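Local coordinates for protein glcnac-alpha-1,4-gal-releasing endo-beta-galactosidase (PDB 1UPS) that probably hydrolyses O-glycosyl bonds as a calcium-binding family 16 endo-beta-galactosidase that releases GlcNAc-alpha-1,4-Gal, at residues Pro362-Pro374 and Phe381-Thr393. Sequence-based numbering, arbitrary orientation. Where two conformers were deposited one is given.
Sequences PKTWWSAQWSEVP and FVNRWKPNMSIHT
The guanidinium of Arg384 lies flat over one face of the Trp366 indole, centres 3.8 Å apart and planes only 6° from parallel, a cation-pi stack, with CD making a CH-pi contact over the five-membered ring. With CG anti to the backbone N (chi1 -173°), the extended Arg384 chain crosses obliquely over the ring, NE over CE2 and NH2 by CZ2. At the guanidinium edge, NH1 donates in plane to a lone pair of Gln369 OE1 (2.8 Å); it also forms a salt bridge with Asp333, while Gln369 NE2 is tied to Lys363 O, fixing the amide's rotation. Trp370 is sandwiched: Ile391 CD1 stands 3.8 Å from the six-membered ring centroid, and Asn383 ND2 lies over the opposite face, the amide steeply inclined at 77°. Trp370 and Asn383 face each other as a non-hydrogen-bonded pair at the open end of the antiparallel hairpin 370-375/378-383, consistent with a C-terminal ricin-type beta-trefoil module; Ser371 and Val382 form its hydrogen-bonded pair (Ser371 N to Val382 O 2.7 Å). At the end of its strand, Asn383 points ND2 to Ser367 O (3.0 Å) from above the carbonyl plane, and its OD1 accepts from Lys386 N (2.9 Å) in an Asx motif, so both ends of the buried amide are engaged.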
loop_
_atom_site.group_PDB
_atom_site.type_symbol
_atom_site.label_atom_id
_atom_site.label_comp_id
_atom_site.label_asym_id
_atom_site.label_seq_id
_atom_site.Cartn_x
_atom_site.Cartn_y
_atom_site.Cartn_z
ATOM N N PRO A 362 26.996 -2.980 -12.245
ATOM C CA PRO A 362 25.805 -3.749 -12.642
ATOM C C PRO A 362 24.577 -3.441 -11.783
ATOM O O PRO A 362 24.675 -3.381 -10.550
ATOM C CB PRO A 362 26.240 -5.201 -12.421
ATOM C CG PRO A 362 27.707 -5.172 -12.599
ATOM C CD PRO A 362 28.150 -3.861 -11.982
ATOM N N LYS A 363 23.435 -3.264 -12.443
ATOM C CA LYS A 363 22.163 -3.039 -11.761
ATOM C C LYS A 363 21.741 -4.217 -10.892
ATOM O O LYS A 363 20.921 -4.052 -9.989
ATOM C CB LYS A 363 21.051 -2.729 -12.767
ATOM C CG LYS A 363 21.345 -1.556 -13.675
ATOM N N THR A 364 22.300 -5.399 -11.175
ATOM C CA THR A 364 21.999 -6.609 -10.423
ATOM C C THR A 364 22.722 -6.692 -9.084
ATOM O O THR A 364 22.447 -7.599 -8.311
ATOM C CB THR A 364 22.353 -7.872 -11.244
ATOM O OG1 THR A 364 23.745 -7.835 -11.571
ATOM C CG2 THR A 364 21.670 -7.844 -12.586
ATOM N N TRP A 365 23.647 -5.767 -8.815
ATOM C CA TRP A 365 24.343 -5.734 -7.526
ATOM C C TRP A 365 23.411 -5.239 -6.431
ATOM O O TRP A 365 22.873 -4.115 -6.514
ATOM C CB TRP A 365 25.566 -4.820 -7.588
ATOM C CG TRP A 365 26.781 -5.402 -8.283
ATOM C CD1 TRP A 365 26.855 -6.564 -9.016
ATOM C CD2 TRP A 365 28.089 -4.830 -8.315
ATOM N NE1 TRP A 365 28.134 -6.743 -9.494
ATOM C CE2 TRP A 365 28.912 -5.694 -9.075
ATOM C CE3 TRP A 365 28.659 -3.668 -7.767
ATOM C CZ2 TRP A 365 30.265 -5.429 -9.304
ATOM C CZ3 TRP A 365 29.999 -3.403 -8.002
ATOM C CH2 TRP A 365 30.785 -4.280 -8.764
ATOM N N TRP A 366 23.214 -6.068 -5.410
ATOM C CA TRP A 366 22.356 -5.678 -4.289
ATOM C C TRP A 366 22.934 -4.478 -3.531
ATOM O O TRP A 366 22.180 -3.729 -2.882
ATOM C CB TRP A 366 22.134 -6.844 -3.327
ATOM C CG TRP A 366 21.209 -7.918 -3.851
ATOM C CD1 TRP A 366 20.829 -8.131 -5.150
ATOM C CD2 TRP A 366 20.540 -8.909 -3.074
ATOM N NE1 TRP A 366 19.979 -9.212 -5.226
ATOM C CE2 TRP A 366 19.774 -9.699 -3.962
ATOM C CE3 TRP A 366 20.511 -9.218 -1.706
ATOM C CZ2 TRP A 366 18.998 -10.783 -3.529
ATOM C CZ3 TRP A 366 19.734 -10.294 -1.275
ATOM C CH2 TRP A 366 18.986 -11.059 -2.185
ATOM N N SER A 367 24.257 -4.288 -3.614
ATOM C CA SER A 367 24.896 -3.137 -2.957
ATOM C C SER A 367 24.468 -1.815 -3.589
ATOM O O SER A 367 24.664 -0.749 -2.998
ATOM C CB SER A 367 26.425 -3.245 -2.998
ATOM O OG SER A 367 26.950 -2.879 -4.258
ATOM N N ALA A 368 23.891 -1.889 -4.790
ATOM C CA ALA A 368 23.432 -0.685 -5.504
ATOM C C ALA A 368 21.906 -0.531 -5.474
ATOM O O ALA A 368 21.343 0.351 -6.142
ATOM C CB ALA A 368 23.943 -0.701 -6.951
ATOM N N GLN A 369 21.242 -1.361 -4.680
ATOM C CA GLN A 369 19.785 -1.322 -4.594
ATOM C C GLN A 369 19.324 -0.884 -3.206
ATOM O O GLN A 369 19.917 -1.273 -2.193
ATOM C CB GLN A 369 19.209 -2.687 -4.932
ATOM C CG GLN A 369 19.489 -3.101 -6.367
ATOM C CD GLN A 369 18.919 -4.459 -6.666
ATOM O OE1 GLN A 369 18.088 -4.955 -5.907
ATOM N NE2 GLN A 369 19.359 -5.075 -7.766
ATOM N N TRP A 370 18.266 -0.080 -3.176
ATOM C CA TRP A 370 17.845 0.589 -1.946
ATOM C C TRP A 370 16.339 0.480 -1.692
ATOM O O TRP A 370 15.551 0.592 -2.616
ATOM C CB TRP A 370 18.257 2.068 -2.020
ATOM C CG TRP A 370 19.718 2.263 -2.279
ATOM C CD1 TRP A 370 20.326 2.390 -3.499
ATOM C CD2 TRP A 370 20.760 2.370 -1.297
ATOM N NE1 TRP A 370 21.681 2.554 -3.335
ATOM C CE2 TRP A 370 21.975 2.552 -1.995
ATOM C CE3 TRP A 370 20.790 2.326 0.111
ATOM C CZ2 TRP A 370 23.211 2.683 -1.342
ATOM C CZ3 TRP A 370 22.011 2.461 0.767
ATOM C CH2 TRP A 370 23.212 2.638 0.035
ATOM N N SER A 371 15.951 0.221 -0.441
ATOM C CA SER A 371 14.552 0.330 -0.023
ATOM C C SER A 371 14.238 1.783 0.328
ATOM O O SER A 371 15.011 2.427 1.031
ATOM C CB SER A 371 14.281 -0.548 1.198
ATOM O OG SER A 371 14.516 -1.914 0.917
ATOM N N GLU A 372 13.109 2.295 -0.163
ATOM C CA GLU A 372 12.642 3.644 0.176
ATOM C C GLU A 372 11.655 3.581 1.333
ATOM O O GLU A 372 10.637 2.878 1.261
ATOM C CB GLU A 372 11.943 4.258 -1.020
ATOM C CG GLU A 372 12.819 5.070 -1.934
ATOM C CD GLU A 372 12.053 5.562 -3.145
ATOM O OE1 GLU A 372 12.505 5.291 -4.275
ATOM O OE2 GLU A 372 10.996 6.214 -2.968
ATOM N N VAL A 373 11.959 4.284 2.417
ATOM C CA VAL A 373 11.148 4.205 3.613
ATOM C C VAL A 373 10.656 5.602 4.000
ATOM O O VAL A 373 11.448 6.424 4.483
ATOM C CB VAL A 373 11.923 3.558 4.793
ATOM C CG1 VAL A 373 11.024 3.371 5.993
ATOM C CG2 VAL A 373 12.525 2.219 4.385
ATOM N N PRO A 374 9.369 5.882 3.771
ATOM C CA PRO A 374 8.805 7.173 4.176
ATOM C C PRO A 374 8.847 7.350 5.688
ATOM O O PRO A 374 8.532 6.428 6.462
ATOM C CB PRO A 374 7.350 7.122 3.674
ATOM C CG PRO A 374 7.281 5.974 2.714
ATOM C CD PRO A 374 8.372 5.017 3.111
ATOM N N PHE A 381 16.774 5.788 2.758
ATOM C CA PHE A 381 17.222 4.805 1.789
ATOM C C PHE A 381 18.012 3.745 2.534
ATOM O O PHE A 381 19.042 4.049 3.146
ATOM C CB PHE A 381 18.108 5.460 0.737
ATOM C CG PHE A 381 17.382 6.422 -0.144
ATOM C CD1 PHE A 381 17.512 7.796 0.059
ATOM C CD2 PHE A 381 16.566 5.956 -1.167
ATOM C CE1 PHE A 381 16.838 8.693 -0.768
ATOM C CE2 PHE A 381 15.894 6.841 -1.983
ATOM C CZ PHE A 381 16.024 8.196 -1.785
ATOM N N VAL A 382 17.526 2.506 2.471
ATOM C CA VAL A 382 18.096 1.400 3.245
ATOM C C VAL A 382 18.624 0.332 2.288
ATOM O O VAL A 382 17.912 -0.090 1.374
ATOM C CB VAL A 382 17.052 0.797 4.200
ATOM C CG1 VAL A 382 17.641 -0.361 4.960
ATOM C CG2 VAL A 382 16.515 1.864 5.172
ATOM N N ASN A 383 19.882 -0.069 2.461
ATOM C CA ASN A 383 20.531 -0.918 1.452
ATOM C C ASN A 383 19.910 -2.315 1.379
ATOM O O ASN A 383 19.478 -2.851 2.399
ATOM C CB ASN A 383 22.027 -1.008 1.733
ATOM C CG ASN A 383 22.792 -1.562 0.571
ATOM O OD1 ASN A 383 23.202 -2.724 0.586
ATOM N ND2 ASN A 383 22.973 -0.748 -0.470
ATOM N N ARG A 384 19.849 -2.903 0.178
ATOM C CA ARG A 384 19.323 -4.268 0.047
ATOM C C ARG A 384 20.349 -5.311 0.513
ATOM O O ARG A 384 20.017 -6.239 1.271
ATOM C CB ARG A 384 18.914 -4.566 -1.399
ATOM C CG ARG A 384 18.201 -5.918 -1.554
ATOM C CD ARG A 384 18.043 -6.357 -2.983
ATOM N NE ARG A 384 17.260 -7.594 -3.076
ATOM C CZ ARG A 384 16.736 -8.066 -4.203
ATOM N NH1 ARG A 384 16.931 -7.430 -5.352
ATOM N NH2 ARG A 384 16.033 -9.198 -4.182
ATOM N N TRP A 385 21.588 -5.165 0.044
ATOM C CA TRP A 385 22.664 -6.104 0.377
ATOM C C TRP A 385 22.922 -6.112 1.883
ATOM O O TRP A 385 23.077 -7.181 2.498
ATOM C CB TRP A 385 23.933 -5.706 -0.370
ATOM C CG TRP A 385 25.081 -6.689 -0.280
ATOM C CD1 TRP A 385 25.010 -8.074 -0.255
ATOM C CD2 TRP A 385 26.467 -6.362 -0.226
ATOM N NE1 TRP A 385 26.277 -8.606 -0.183
ATOM C CE2 TRP A 385 27.190 -7.579 -0.161
ATOM C CE3 TRP A 385 27.184 -5.153 -0.218
ATOM C CZ2 TRP A 385 28.586 -7.615 -0.093
ATOM C CZ3 TRP A 385 28.567 -5.191 -0.162
ATOM C CH2 TRP A 385 29.256 -6.415 -0.091
ATOM N N LYS A 386 22.943 -4.914 2.468
ATOM C CA LYS A 386 23.187 -4.754 3.905
ATOM C C LYS A 386 22.041 -3.983 4.552
ATOM O O LYS A 386 22.146 -2.766 4.770
ATOM C CB LYS A 386 24.524 -4.032 4.150
ATOM C CG LYS A 386 25.773 -4.700 3.539
ATOM C CD LYS A 386 26.129 -6.028 4.214
ATOM C CE LYS A 386 27.191 -6.777 3.406
ATOM N NZ LYS A 386 27.394 -8.178 3.884
ATOM N N PRO A 387 20.950 -4.685 4.862
ATOM C CA PRO A 387 19.694 -4.039 5.263
ATOM C C PRO A 387 19.692 -3.298 6.610
ATOM O O PRO A 387 18.663 -2.696 6.951
ATOM C CB PRO A 387 18.686 -5.197 5.240
ATOM C CG PRO A 387 19.493 -6.399 5.484
ATOM C CD PRO A 387 20.818 -6.157 4.811
ATOM N N ASN A 388 20.797 -3.331 7.353
ATOM C CA ASN A 388 20.913 -2.458 8.534
ATOM C C ASN A 388 21.483 -1.069 8.204
ATOM O O ASN A 388 21.539 -0.199 9.067
ATOM C CB ASN A 388 21.775 -3.107 9.618
ATOM C CG ASN A 388 21.035 -4.193 10.381
ATOM O OD1 ASN A 388 19.813 -4.117 10.580
ATOM N ND2 ASN A 388 21.770 -5.206 10.821
ATOM N N MET A 389 21.894 -0.871 6.954
ATOM C CA MET A 389 22.651 0.319 6.573
ATOM C C MET A 389 21.763 1.309 5.837
ATOM O O MET A 389 21.080 0.928 4.887
ATOM C CB MET A 389 23.830 -0.079 5.670
ATOM C CG MET A 389 24.792 -1.090 6.300
ATOM S SD MET A 389 25.558 -0.403 7.765
ATOM C CE MET A 389 25.377 -1.713 8.958
ATOM N N SER A 390 21.774 2.571 6.277
ATOM C CA SER A 390 21.025 3.636 5.619
ATOM C C SER A 390 21.987 4.744 5.156
ATOM O O SER A 390 23.106 4.863 5.662
ATOM C CB SER A 390 19.932 4.206 6.529
ATOM O OG SER A 390 20.476 4.763 7.710
ATOM N N ILE A 391 21.530 5.547 4.198
ATOM C CA ILE A 391 22.292 6.693 3.698
ATOM C C ILE A 391 22.132 7.859 4.668
ATOM O O ILE A 391 21.012 8.228 5.020
ATOM C CB ILE A 391 21.784 7.105 2.305
ATOM C CG1 ILE A 391 21.875 5.907 1.339
ATOM C CG2 ILE A 391 22.611 8.291 1.807
ATOM C CD1 ILE A 391 21.595 6.266 -0.145
ATOM N N HIS A 392 23.244 8.424 5.120
ATOM C CA HIS A 392 23.177 9.481 6.152
ATOM C C HIS A 392 24.409 10.382 6.133
ATOM O O HIS A 392 25.408 10.068 5.470
ATOM C CB HIS A 392 23.003 8.881 7.564
ATOM C CG HIS A 392 24.229 8.182 8.071
ATOM N ND1 HIS A 392 25.290 8.857 8.647
ATOM C CD2 HIS A 392 24.582 6.872 8.054
ATOM C CE1 HIS A 392 26.236 7.990 8.974
ATOM N NE2 HIS A 392 25.830 6.778 8.625
ATOM N N THR A 393 24.336 11.507 6.851
ATOM C CA THR A 393 25.519 12.361 7.060
ATOM C C THR A 393 25.709 12.686 8.545
ATOM O O THR A 393 25.958 13.834 8.912
ATOM C CB THR A 393 25.503 13.690 6.209
ATOM O OG1 THR A 393 24.387 14.511 6.599
ATOM C CG2 THR A 393 25.272 13.408 4.723
HETATM O O HOH W 1 16.572 -3.227 2.642
#